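Long-range contacts in aminotransferase, class V family protein (Trichomonas vaginalis, PDB 5F8V), which probably catalyses the pyridoxal-phosphate-dependent transfer of an amino group between O-phospho-L-serine and 2-oxoglutarate, the second step of serine biosynthesis from 3-phosphoglycerate: residues A[71-76]-A[207-212]; A[102-107]-A[155-160]; A[175-180]-A[195-200]; A[301-306]-A[348-353]. All coordinates share one frame; numbering follows the deposited sequence.

Contact 1 (A[71-76]-A[207-212])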
loop_
_atom_site.group_PDB
_atom_site.type_symbol
_atom_site.label_atom_id
_atom_site.label_comp_id
_atom_site.label_asym_id
_atom_site.label_seq_id
_atom_site.Cartn_x
_atom_site.Cartn_y
_atom_site.Cartn_z
ATOM N N ILE A 71 15.776 -3.152 -7.939
ATOM C CA ILE A 71 15.009 -2.068 -7.326
ATOM C C ILE A 71 13.543 -2.471 -7.343
ATOM O O ILE A 71 13.001 -2.802 -8.403
ATOM C CB ILE A 71 15.215 -0.720 -8.059
ATOM C CG1 ILE A 71 16.701 -0.324 -8.051
ATOM C CG2 ILE A 71 14.380 0.384 -7.403
ATOM C CD1 ILE A 71 17.039 0.888 -8.900
ATOM N N LEU A 72 12.903 -2.454 -6.170
ATOM C CA LEU A 72 11.478 -2.784 -6.062
ATOM C C LEU A 72 10.668 -1.601 -5.561
ATOM O O LEU A 72 11.115 -0.851 -4.711
ATOM C CB LEU A 72 11.263 -3.961 -5.099
ATOM C CG LEU A 72 12.053 -5.251 -5.307
ATOM C CD1 LEU A 72 11.570 -6.298 -4.315
ATOM C CD2 LEU A 72 11.916 -5.784 -6.723
ATOM N N PHE A 73 9.477 -1.445 -6.121
ATOM C CA PHE A 73 8.408 -0.650 -5.533
ATOM C C PHE A 73 7.391 -1.666 -5.063
ATOM O O PHE A 73 6.926 -2.484 -5.867
ATOM C CB PHE A 73 7.759 0.260 -6.574
ATOM C CG PHE A 73 8.664 1.341 -7.083
ATOM C CD1 PHE A 73 8.895 2.479 -6.321
ATOM C CD2 PHE A 73 9.281 1.231 -8.328
ATOM C CE1 PHE A 73 9.729 3.488 -6.787
ATOM C CE2 PHE A 73 10.120 2.236 -8.795
ATOM C CZ PHE A 73 10.344 3.364 -8.027
ATOM N N VAL A 74 7.042 -1.620 -3.779
ATOM C CA VAL A 74 6.078 -2.568 -3.197
ATOM C C VAL A 74 4.975 -1.878 -2.404
ATOM O O VAL A 74 5.146 -0.757 -1.924
ATOM C CB VAL A 74 6.780 -3.618 -2.307
ATOM C CG1 VAL A 74 7.576 -4.571 -3.186
ATOM C CG2 VAL A 74 7.689 -2.964 -1.258
ATOM N N ALA A 75 3.828 -2.545 -2.306
ATOM C CA ALA A 75 2.748 -2.102 -1.435
ATOM C C ALA A 75 3.196 -2.314 0.003
ATOM O O ALA A 75 3.960 -3.230 0.278
ATOM C CB ALA A 75 1.476 -2.888 -1.710
ATOM N N GLY A 76 2.730 -1.463 0.908
ATOM C CA GLY A 76 3.019 -1.613 2.341
ATOM C C GLY A 76 4.159 -0.731 2.833
ATOM O O GLY A 76 5.116 -0.467 2.109
ATOM N N ALA A 207 2.156 7.583 1.653
ATOM C CA ALA A 207 2.134 6.429 2.541
ATOM C C ALA A 207 1.423 5.274 1.848
ATOM O O ALA A 207 0.543 5.492 1.016
ATOM C CB ALA A 207 1.433 6.767 3.845
ATOM N N GLY A 208 1.812 4.059 2.212
ATOM C CA GLY A 208 1.276 2.832 1.621
ATOM C C GLY A 208 2.253 2.110 0.704
ATOM O O GLY A 208 1.948 1.001 0.251
ATOM N N MET A 209 3.414 2.722 0.440
ATOM C CA MET A 209 4.396 2.198 -0.510
ATOM C C MET A 209 5.816 2.301 0.041
ATOM O O MET A 209 6.156 3.272 0.723
ATOM C CB MET A 209 4.307 2.964 -1.839
ATOM C CG MET A 209 5.225 2.455 -2.952
ATOM S SD MET A 209 6.853 3.233 -3.014
ATOM C CE MET A 209 6.419 4.778 -3.804
ATOM N N SER A 210 6.635 1.297 -0.281
ATOM C CA SER A 210 8.052 1.272 0.085
ATOM C C SER A 210 8.924 0.952 -1.126
ATOM O O SER A 210 8.501 0.230 -2.041
ATOM C CB SER A 210 8.326 0.217 1.165
ATOM O OG SER A 210 7.577 0.445 2.346
ATOM N N VAL A 211 10.141 1.492 -1.113
ATOM C CA VAL A 211 11.199 1.063 -2.014
ATOM C C VAL A 211 12.032 0.014 -1.293
ATOM O O VAL A 211 12.398 0.204 -0.131
ATOM C CB VAL A 211 12.085 2.256 -2.449
ATOM C CG1 VAL A 211 13.450 1.807 -2.955
ATOM C CG2 VAL A 211 11.354 3.071 -3.505
ATOM N N VAL A 212 12.327 -1.088 -1.987
ATOM C CA VAL A 212 13.265 -2.090 -1.490
ATOM C C VAL A 212 14.342 -2.286 -2.560
ATOM O O VAL A 212 14.032 -2.558 -3.723
ATOM C CB VAL A 212 12.571 -3.430 -1.151
ATOM C CG1 VAL A 212 13.496 -4.311 -0.325
ATOM C CG2 VAL A 212 11.271 -3.198 -0.392
#
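The Phe73 ring takes Met209 at its edge and Val211 at an oblique slant. Met209 SD lies 5.3 Å from the Phe73 ring centroid, close to the ring plane at 85° from the normal, a Met-aromatic contact in which sulfur meets the ring hydrogens around CD1. CG of Met209 stands anti to the backbone N (chi1 -176°), and bends farther along the chain bring the sulfur round to the ring. Val211 lies alongside, pointing the same way as Phe73, and its CG2 reaches Phe73 CE1 at 3.7 Å. Helices 46-63 and 248-263 add further contacts to this ring, through Thr56 from one and Ile251 and Phe258 from the other.

The two strands run antiparallel in the mixed seven-stranded sheet of a fold-type I aminotransferase, and they illustrate how a reversed strand is built in: 209-215 runs against both its neighbours, 193-199 on the inside and 69-75, the edge strand within this chain, on the outside. Leu72 and Val74 pair with Val212 and Ser210 as hydrogen-bonded pairs, with Phe73 and Val211 forming a non-hydrogen-bonded pair between them. On the sheet face bearing Leu72 and Val74, the side chains of Val74 and Val212 meet obliquely, CG2 to CG2 at 3.7 Å, and helix 233-238 touches Leu72 and Val212 through Tyr233.

At the end of the pairing Gly76 is held twice. Gly76 N donates to Gly208 O at 2.7 Å from above the carbonyl plane, while Ser210 OG, from within its strand, donates to Gly76 O at 2.6 Å, lying in the plane of that carbonyl on a lone pair. Ala75 packs against Gly76 of the second subunit.

Contact 2 (A[102-107]-A[155-160])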
loop_
_atom_site.group_PDB
_atom_site.type_symbol
_atom_site.label_atom_id
_atom_site.label_comp_id
_atom_site.label_asym_id
_atom_site.label_seq_id
_atom_site.Cartn_x
_atom_site.Cartn_y
_atom_site.Cartn_z
ATOM N N GLY A 102 17.526 3.031 18.458
ATOM C CA GLY A 102 16.340 3.817 18.781
ATOM C C GLY A 102 15.079 3.003 18.591
ATOM O O GLY A 102 15.122 1.772 18.576
ATOM N N THR A 103 13.959 3.690 18.408
ATOM C CA THR A 103 12.648 3.038 18.379
ATOM C C THR A 103 12.430 2.130 17.159
ATOM O O THR A 103 11.917 1.044 17.318
ATOM C CB THR A 103 11.521 4.084 18.467
ATOM O OG1 THR A 103 11.719 4.873 19.647
ATOM C CG2 THR A 103 10.156 3.441 18.513
ATOM N N TRP A 104 12.817 2.554 15.961
ATOM C CA TRP A 104 12.475 1.780 14.757
ATOM C C TRP A 104 13.332 0.525 14.578
ATOM O O TRP A 104 12.804 -0.534 14.224
ATOM C CB TRP A 104 12.493 2.652 13.500
ATOM C CG TRP A 104 11.455 3.733 13.549
ATOM C CD1 TRP A 104 11.672 5.073 13.602
ATOM C CD2 TRP A 104 10.035 3.552 13.600
ATOM N NE1 TRP A 104 10.480 5.746 13.665
ATOM C CE2 TRP A 104 9.455 4.837 13.660
ATOM C CE3 TRP A 104 9.196 2.427 13.600
ATOM C CZ2 TRP A 104 8.068 5.033 13.718
ATOM C CZ3 TRP A 104 7.807 2.622 13.659
ATOM C CH2 TRP A 104 7.265 3.915 13.719
ATOM N N SER A 105 14.636 0.637 14.813
ATOM C CA SER A 105 15.507 -0.550 14.810
ATOM C C SER A 105 15.070 -1.555 15.873
ATOM O O SER A 105 15.046 -2.760 15.608
ATOM C CB SER A 105 16.969 -0.168 15.019
ATOM O OG SER A 105 17.124 0.644 16.158
ATOM N N LYS A 106 14.689 -1.049 17.051
ATOM C CA LYS A 106 14.152 -1.900 18.121
ATOM C C LYS A 106 12.864 -2.578 17.676
ATOM O O LYS A 106 12.683 -3.766 17.932
ATOM C CB LYS A 106 13.904 -1.112 19.415
ATOM C CG LYS A 106 13.580 -1.996 20.630
ATOM C CD LYS A 106 12.898 -1.213 21.749
ATOM C CE LYS A 106 12.670 -2.085 22.985
ATOM N NZ LYS A 106 11.729 -3.217 22.726
ATOM N N LYS A 107 11.969 -1.828 17.032
ATOM C CA LYS A 107 10.755 -2.423 16.450
ATOM C C LYS A 107 11.079 -3.521 15.432
ATOM O O LYS A 107 10.429 -4.561 15.415
ATOM C CB LYS A 107 9.850 -1.370 15.785
ATOM C CG LYS A 107 9.069 -0.429 16.708
ATOM C CD LYS A 107 8.421 -1.096 17.916
ATOM C CE LYS A 107 7.342 -2.112 17.545
ATOM N NZ LYS A 107 7.314 -3.269 18.495
ATOM N N ASP A 155 19.475 3.651 9.680
ATOM C CA ASP A 155 20.427 4.706 9.350
ATOM C C ASP A 155 20.052 6.041 9.997
ATOM O O ASP A 155 20.936 6.806 10.362
ATOM C CB ASP A 155 20.556 4.861 7.833
ATOM C CG ASP A 155 21.870 5.483 7.427
ATOM O OD1 ASP A 155 22.923 5.007 7.885
ATOM O OD2 ASP A 155 21.850 6.447 6.647
ATOM N N ASN A 156 18.753 6.312 10.143
ATOM C CA ASN A 156 18.284 7.536 10.798
ATOM C C ASN A 156 17.098 7.273 11.730
ATOM O O ASN A 156 15.995 6.962 11.271
ATOM C CB ASN A 156 17.926 8.600 9.750
ATOM C CG ASN A 156 17.500 9.910 10.385
ATOM O OD1 ASN A 156 18.317 10.637 10.952
ATOM N ND2 ASN A 156 16.204 10.185 10.353
ATOM N N GLU A 157 17.325 7.380 13.039
ATOM C CA GLU A 157 16.244 7.170 14.012
ATOM C C GLU A 157 15.468 8.473 14.187
ATOM O O GLU A 157 16.000 9.472 14.662
ATOM C CB GLU A 157 16.778 6.623 15.337
ATOM C CG GLU A 157 17.166 5.155 15.266
ATOM C CD GLU A 157 15.992 4.183 15.278
ATOM O OE1 GLU A 157 14.829 4.624 15.391
ATOM O OE2 GLU A 157 16.224 2.948 15.190
ATOM N N THR A 158 14.212 8.436 13.755
ATOM C CA THR A 158 13.355 9.606 13.585
ATOM C C THR A 158 12.987 10.267 14.931
ATOM O O THR A 158 12.958 11.503 15.046
ATOM C CB THR A 158 12.087 9.171 12.794
ATOM O OG1 THR A 158 12.492 8.345 11.692
ATOM C CG2 THR A 158 11.315 10.321 12.235
ATOM N N ILE A 159 12.744 9.447 15.949
ATOM C CA ILE A 159 12.296 9.936 17.261
ATOM C C ILE A 159 13.474 10.422 18.124
ATOM O O ILE A 159 13.359 11.427 18.836
ATOM C CB ILE A 159 11.462 8.856 17.994
ATOM C CG1 ILE A 159 10.227 8.504 17.159
ATOM C CG2 ILE A 159 11.049 9.327 19.388
ATOM C CD1 ILE A 159 9.572 7.192 17.540
ATOM N N GLN A 160 14.593 9.704 18.060
ATOM C CA GLN A 160 15.783 10.044 18.843
ATOM C C GLN A 160 16.679 11.084 18.150
ATOM O O GLN A 160 17.463 11.762 18.813
ATOM C CB GLN A 160 16.585 8.789 19.159
ATOM C CG GLN A 160 15.936 7.862 20.179
ATOM C CD GLN A 160 14.799 7.028 19.622
ATOM O OE1 GLN A 160 14.792 6.658 18.452
ATOM N NE2 GLN A 160 13.834 6.723 20.466
#
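Glu157 presses its carboxylate into the first turn of helix 103-115, a worked example of an acidic side chain held by the amide groups of a helix N-terminus, with Gly102 at the N-cap position. The tight part is this grip. Trp104 N donates to Glu157 OE1 at 2.9 Å and Ser105 N to Glu157 OE2 at 2.8 Å, each on its syn lone pair, the two oxygens taking the amides of successive residues. OE2 of Glu157 has a further donor in Ser105 OG, 2.7 Å away and nearly in line with the C-O bond. A bend at chi2 (-76°) turns the carboxylate toward the amides of the first turn, and its plane comes within 2° of parallel to the Trp104 ring. Three donors and the positive end of the helix dipole would be expected to stabilise a negative charge here. Gly102 has no side chain, and its CA comes within 3.3 Å of Gln160 OE1.

The looser part is the packing on Thr103 and Trp104, both partly exposed. Ile159 CD1 merely rests on Thr103 CB at 3.8 Å, and Thr158 approaches the indole obliquely; the Thr158 hydroxyl has its polar partners elsewhere, in Ser180 OG and the O3 atom of the pyridoxal group carried by Lys202. That places segment 155-160 beside the cofactor. Gln160 is partly exposed too, yet firmly bonded. Its amide crosses Thr103 at about a right angle and bonds it twice: OE1 accepts from Thr103 N, which stands above the carbonyl plane, and NE2 donates to Thr103 OG1 at 2.9 Å, the hydroxyl oxygen only 6° out of the amide plane.

Contact 3 (A[175-180]-A[195-200])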
loop_
_atom_site.group_PDB
_atom_site.type_symbol
_atom_site.label_atom_id
_atom_site.label_comp_id
_atom_site.label_asym_id
_atom_site.label_seq_id
_atom_site.Cartn_x
_atom_site.Cartn_y
_atom_site.Cartn_z
ATOM N N ILE A 175 21.639 -4.679 6.241
ATOM C CA ILE A 175 20.251 -4.422 5.883
ATOM C C ILE A 175 19.851 -3.143 6.608
ATOM O O ILE A 175 19.842 -3.115 7.840
ATOM C CB ILE A 175 19.322 -5.588 6.257
ATOM C CG1 ILE A 175 19.747 -6.837 5.467
ATOM C CG2 ILE A 175 17.876 -5.204 5.964
ATOM C CD1 ILE A 175 18.823 -8.019 5.561
ATOM N N ILE A 176 19.523 -2.104 5.838
ATOM C CA ILE A 176 19.452 -0.752 6.354
ATOM C C ILE A 176 18.048 -0.156 6.187
ATOM O O ILE A 176 17.526 -0.064 5.063
ATOM C CB ILE A 176 20.497 0.178 5.680
ATOM C CG1 ILE A 176 21.853 -0.537 5.532
ATOM C CG2 ILE A 176 20.632 1.470 6.465
ATOM C CD1 ILE A 176 22.994 0.332 5.052
ATOM N N ASP A 177 17.443 0.247 7.304
ATOM C CA ASP A 177 16.198 1.037 7.258
ATOM C C ASP A 177 16.574 2.495 7.058
ATOM O O ASP A 177 17.081 3.151 7.981
ATOM C CB ASP A 177 15.372 0.855 8.534
ATOM C CG ASP A 177 14.025 1.601 8.498
ATOM O OD1 ASP A 177 13.667 2.236 7.486
ATOM O OD2 ASP A 177 13.315 1.538 9.508
ATOM N N MET A 178 16.321 2.988 5.844
ATOM C CA MET A 178 16.558 4.374 5.487
ATOM C C MET A 178 15.253 5.130 5.289
ATOM O O MET A 178 15.185 6.081 4.488
ATOM C CB MET A 178 17.382 4.414 4.210
ATOM C CG MET A 178 18.789 3.870 4.393
ATOM S SD MET A 178 19.727 4.199 2.894
ATOM C CE MET A 178 21.410 3.957 3.473
ATOM N N SER A 179 14.217 4.731 6.020
ATOM C CA SER A 179 12.883 5.311 5.805
ATOM C C SER A 179 12.906 6.833 5.916
ATOM O O SER A 179 12.444 7.534 5.008
ATOM C CB SER A 179 11.863 4.683 6.748
ATOM O OG SER A 179 11.536 3.374 6.300
ATOM N N SER A 180 13.536 7.346 6.963
ATOM C CA SER A 180 13.530 8.786 7.233
ATOM C C SER A 180 14.714 9.580 6.666
ATOM O O SER A 180 14.791 10.788 6.890
ATOM C CB SER A 180 13.421 9.014 8.741
ATOM O OG SER A 180 14.453 8.329 9.423
ATOM N N CYS A 195 20.689 -5.231 1.634
ATOM C CA CYS A 195 19.373 -4.652 1.358
ATOM C C CYS A 195 19.202 -3.255 1.963
ATOM O O CYS A 195 19.621 -3.005 3.087
ATOM C CB CYS A 195 18.276 -5.577 1.878
ATOM S SG CYS A 195 16.581 -4.974 1.649
ATOM N N ILE A 196 18.602 -2.354 1.194
ATOM C CA ILE A 196 18.180 -1.050 1.692
ATOM C C ILE A 196 16.703 -0.941 1.421
ATOM O O ILE A 196 16.228 -1.347 0.349
ATOM C CB ILE A 196 18.953 0.107 1.015
ATOM C CG1 ILE A 196 20.369 0.185 1.580
ATOM C CG2 ILE A 196 18.251 1.447 1.208
ATOM C CD1 ILE A 196 21.323 1.044 0.776
ATOM N N PHE A 197 15.974 -0.391 2.386
ATOM C CA PHE A 197 14.559 -0.102 2.184
ATOM C C PHE A 197 14.136 1.215 2.828
ATOM O O PHE A 197 14.792 1.721 3.748
ATOM C CB PHE A 197 13.673 -1.270 2.650
ATOM C CG PHE A 197 13.576 -1.416 4.139
ATOM C CD1 PHE A 197 14.600 -2.027 4.861
ATOM C CD2 PHE A 197 12.435 -0.982 4.828
ATOM C CE1 PHE A 197 14.500 -2.180 6.234
ATOM C CE2 PHE A 197 12.344 -1.119 6.206
ATOM C CZ PHE A 197 13.370 -1.721 6.909
ATOM N N ALA A 198 13.025 1.746 2.315
ATOM C CA ALA A 198 12.464 3.008 2.764
ATOM C C ALA A 198 10.989 3.087 2.405
ATOM O O ALA A 198 10.617 2.858 1.255
ATOM C CB ALA A 198 13.206 4.170 2.129
ATOM N N CYS A 199 10.153 3.402 3.393
ATOM C CA CYS A 199 8.759 3.752 3.132
ATOM C C CYS A 199 8.753 5.124 2.472
ATOM O O CYS A 199 9.671 5.906 2.681
ATOM C CB CYS A 199 7.954 3.752 4.432
ATOM S SG CYS A 199 8.485 4.983 5.645
ATOM N N ALA A 200 7.755 5.394 1.629
ATOM C CA ALA A 200 7.736 6.640 0.846
ATOM C C ALA A 200 7.395 7.931 1.623
ATOM O O ALA A 200 7.793 9.021 1.190
ATOM C CB ALA A 200 6.813 6.503 -0.359
HETATM O O HOH W 1 10.980 8.282 2.643
#
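Strands 175-177 and 195-199 run parallel, 14° apart in direction and 4.7 Å apart at closest approach. Backbone bonds alternate between them: Ile176 N donates to Cys195 O, Phe197 N to Ile176 O, and Met178 N to Phe197 O at 2.9 Å.

Beyond the bridges, Ser179 takes over. Its OG accepts Cys199 N at 3.2 Å and donates to Asp177 OD1 at 2.7 Å on the syn lone pair. Asp177 OD1 also receives Ser179 N from above the carboxylate plane, an Asx turn that fixes the aspartate's rotation. A water donates to both Ser179 O and Cys199 O.

The Phe197 ring, its CG set between backbone N and carbonyl carbon (chi1 73°), leans over Asp177: the CA of Asp177 sits over one ring face in a CH-pi contact, and the carboxylate is tilted by 14° from the ring. On the face of Ile176 and Ile196, Ile196 CG2 is met at 3.5 Å by SD of Met178, from the loop just past the strand.

Asp177 OD2 lies near N1 of the pyridoxal ring on Lys202, the usual place of an aspartate in this fold. Strands 148-154 and 209-215 flank the pair within the sheet, and helix 78-89 packs on the face of Ile175 and Asp177, through Ile85, Phe89 and Phe82.

Contact 4 (A[301-306]-A[348-353])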
loop_
_atom_site.group_PDB
_atom_site.type_symbol
_atom_site.label_atom_id
_atom_site.label_comp_id
_atom_site.label_asym_id
_atom_site.label_seq_id
_atom_site.Cartn_x
_atom_site.Cartn_y
_atom_site.Cartn_z
ATOM N N SER A 301 21.122 13.887 13.723
ATOM C CA SER A 301 20.368 13.754 12.490
ATOM C C SER A 301 20.216 15.090 11.773
ATOM O O SER A 301 20.006 16.130 12.412
ATOM C CB SER A 301 18.992 13.163 12.787
ATOM O OG SER A 301 18.173 13.085 11.639
ATOM N N ARG A 302 20.338 15.046 10.443
ATOM C CA ARG A 302 20.013 16.189 9.602
ATOM C C ARG A 302 18.507 16.287 9.376
ATOM O O ARG A 302 18.027 17.341 8.995
ATOM C CB ARG A 302 20.696 16.094 8.230
ATOM C CG ARG A 302 22.221 16.044 8.255
ATOM C CD ARG A 302 22.804 15.439 6.974
ATOM N NE ARG A 302 22.182 14.143 6.704
ATOM C CZ ARG A 302 21.443 13.826 5.638
ATOM N NH1 ARG A 302 21.279 14.669 4.619
ATOM N NH2 ARG A 302 20.885 12.614 5.578
ATOM N N MET A 303 17.783 15.183 9.568
ATOM C CA MET A 303 16.379 15.054 9.177
ATOM C C MET A 303 15.400 15.279 10.330
ATOM O O MET A 303 14.313 15.804 10.117
ATOM C CB MET A 303 16.124 13.658 8.598
ATOM C CG MET A 303 16.932 13.286 7.356
ATOM S SD MET A 303 16.383 14.137 5.851
ATOM C CE MET A 303 17.524 15.513 5.854
ATOM N N ASN A 304 15.768 14.848 11.536
ATOM C CA ASN A 304 14.892 14.936 12.703
ATOM C C ASN A 304 15.679 15.502 13.874
ATOM O O ASN A 304 16.682 14.921 14.296
ATOM C CB ASN A 304 14.326 13.559 13.050
ATOM C CG ASN A 304 13.671 12.873 11.858
ATOM O OD1 ASN A 304 14.330 12.126 11.126
ATOM N ND2 ASN A 304 12.380 13.161 11.626
ATOM N N MET A 305 15.227 16.642 14.384
ATOM C CA MET A 305 15.945 17.389 15.395
ATOM C C MET A 305 15.072 17.495 16.631
ATOM O O MET A 305 14.355 18.481 16.780
ATOM C CB MET A 305 16.284 18.783 14.853
ATOM C CG MET A 305 17.401 18.750 13.826
ATOM S SD MET A 305 17.114 19.696 12.342
ATOM C CE MET A 305 16.222 18.530 11.324
ATOM N N PRO A 306 15.112 16.467 17.511
ATOM C CA PRO A 306 14.411 16.626 18.781
ATOM C C PRO A 306 15.082 17.688 19.643
ATOM O O PRO A 306 16.278 17.965 19.495
ATOM C CB PRO A 306 14.485 15.239 19.439
ATOM C CG PRO A 306 15.522 14.483 18.692
ATOM C CD PRO A 306 15.715 15.133 17.357
ATOM N N SER A 348 11.145 18.088 12.206
ATOM C CA SER A 348 11.443 17.153 11.126
ATOM C C SER A 348 11.513 17.973 9.843
ATOM O O SER A 348 10.558 18.674 9.517
ATOM C CB SER A 348 10.368 16.070 11.039
ATOM O OG SER A 348 10.303 15.318 12.235
ATOM N N CYS A 349 12.661 17.914 9.160
ATOM C CA CYS A 349 12.964 18.749 7.987
ATOM C C CYS A 349 13.587 17.896 6.891
ATOM O O CYS A 349 14.807 17.750 6.805
ATOM C CB CYS A 349 13.934 19.881 8.347
ATOM S SG CYS A 349 13.384 20.944 9.704
ATOM N N TYR A 350 12.730 17.323 6.056
ATOM C CA TYR A 350 13.181 16.458 4.978
ATOM C C TYR A 350 13.536 17.328 3.778
ATOM O O TYR A 350 13.573 18.556 3.895
ATOM C CB TYR A 350 12.099 15.427 4.665
ATOM C CG TYR A 350 11.711 14.599 5.869
ATOM C CD1 TYR A 350 12.582 13.647 6.382
ATOM C CD2 TYR A 350 10.474 14.767 6.495
ATOM C CE1 TYR A 350 12.241 12.879 7.484
ATOM C CE2 TYR A 350 10.125 14.009 7.602
ATOM C CZ TYR A 350 11.011 13.057 8.085
ATOM O OH TYR A 350 10.694 12.282 9.178
ATOM N N ASN A 351 13.820 16.695 2.641
ATOM C CA ASN A 351 14.201 17.403 1.411
ATOM C C ASN A 351 13.307 18.597 1.101
ATOM O O ASN A 351 13.791 19.713 0.897
ATOM C CB ASN A 351 14.195 16.435 0.214
ATOM C CG ASN A 351 15.340 15.427 0.250
ATOM O OD1 ASN A 351 16.254 15.510 1.085
ATOM N ND2 ASN A 351 15.288 14.455 -0.659
ATOM N N ALA A 352 11.999 18.363 1.123
ATOM C CA ALA A 352 11.016 19.358 0.691
ATOM C C ALA A 352 10.718 20.442 1.742
ATOM O O ALA A 352 9.909 21.326 1.480
ATOM C CB ALA A 352 9.725 18.666 0.288
ATOM N N CYS A 353 11.339 20.366 2.923
ATOM C CA CYS A 353 11.109 21.354 3.973
ATOM C C CYS A 353 11.759 22.675 3.553
ATOM O O CYS A 353 12.980 22.740 3.452
ATOM C CB CYS A 353 11.668 20.893 5.315
ATOM S SG CYS A 353 11.519 22.186 6.573
#
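Asn304 and Tyr350 each set CG anti to the carbonyl carbon (chi1 -52° and -57°), and Asn304 thereby brings its amide up to the hydroxyl ends of Tyr350 and Ser348. The contact closes the small two-stranded antiparallel sheet of 304-307 and 345-348, where Asn304 and Ser348 form a non-hydrogen-bonded pair, and carries it on into the loop before helix 355-367. It shows how one amide nitrogen can tie a strand both to its partner strand and to the loop that follows it. Asn304 ND2 spends both its hydrogens: one on Tyr350 OH at 3.1 Å, nearly straight, the other on Ser348 OG, also at 3.1 Å but more bent at 141°. Both acceptors lie close to the amide plane, which holds the group's rotation, and the amide stands steeply to the phenol ring.

Asn304 and Tyr350 have further ties: Asn304 OD1 accepts from Asn156 ND2, and Tyr350 OH is bonded to Ala11 O. Met303 bends at chi2 and chi3 so that SD comes obliquely to the Tyr350 ring, 3.9 Å from Tyr350 CD1, a Met-aromatic contact. Met303 CE lies over one face of the Arg302 guanidinium, offset toward its rim; that group bonds Ser184 OG and forms salt bridges with Glu163 and Asp271. Met305 CE packs on Cys349 CB at 4.0 Å, with Val281 and Tyr282 of helix 267-286 also touching Met305.

Between the two segments the backbones share one hydrogen bond, Cys349 N to Met303 O at 2.8 Å; Met305 and Ala347 continue the pairing. Before the strand, Ser301 OG accepts from Met303 N and from Asn304 N, both at 3.0 Å, in an ST turn and ST motif.

Overall arrangement
All four contacts are buried, but they show how chemistry follows place in the fold. Contacts 1 and 3 belong to the same large sheet and are joined where strands 209-215 and 193-199 pair; contact 3 lies nearest the chain's centre, about 5 Å from centre to centre. Both rest mainly on strand bonds and apolar packing, antiparallel in the first, parallel in the third, with a serine hydroxyl adding polar bonds at the strand end. Contacts 2 and 4 join loops to a helix start and a small sheet, and side-chain polar groups carry them; contact 2 alone has several partly exposed residues. Contact 2 touches both 3 and 4 through Asn156, whereas contact 1 lies about 12 Å, nearest atoms, from contacts 2 and 4.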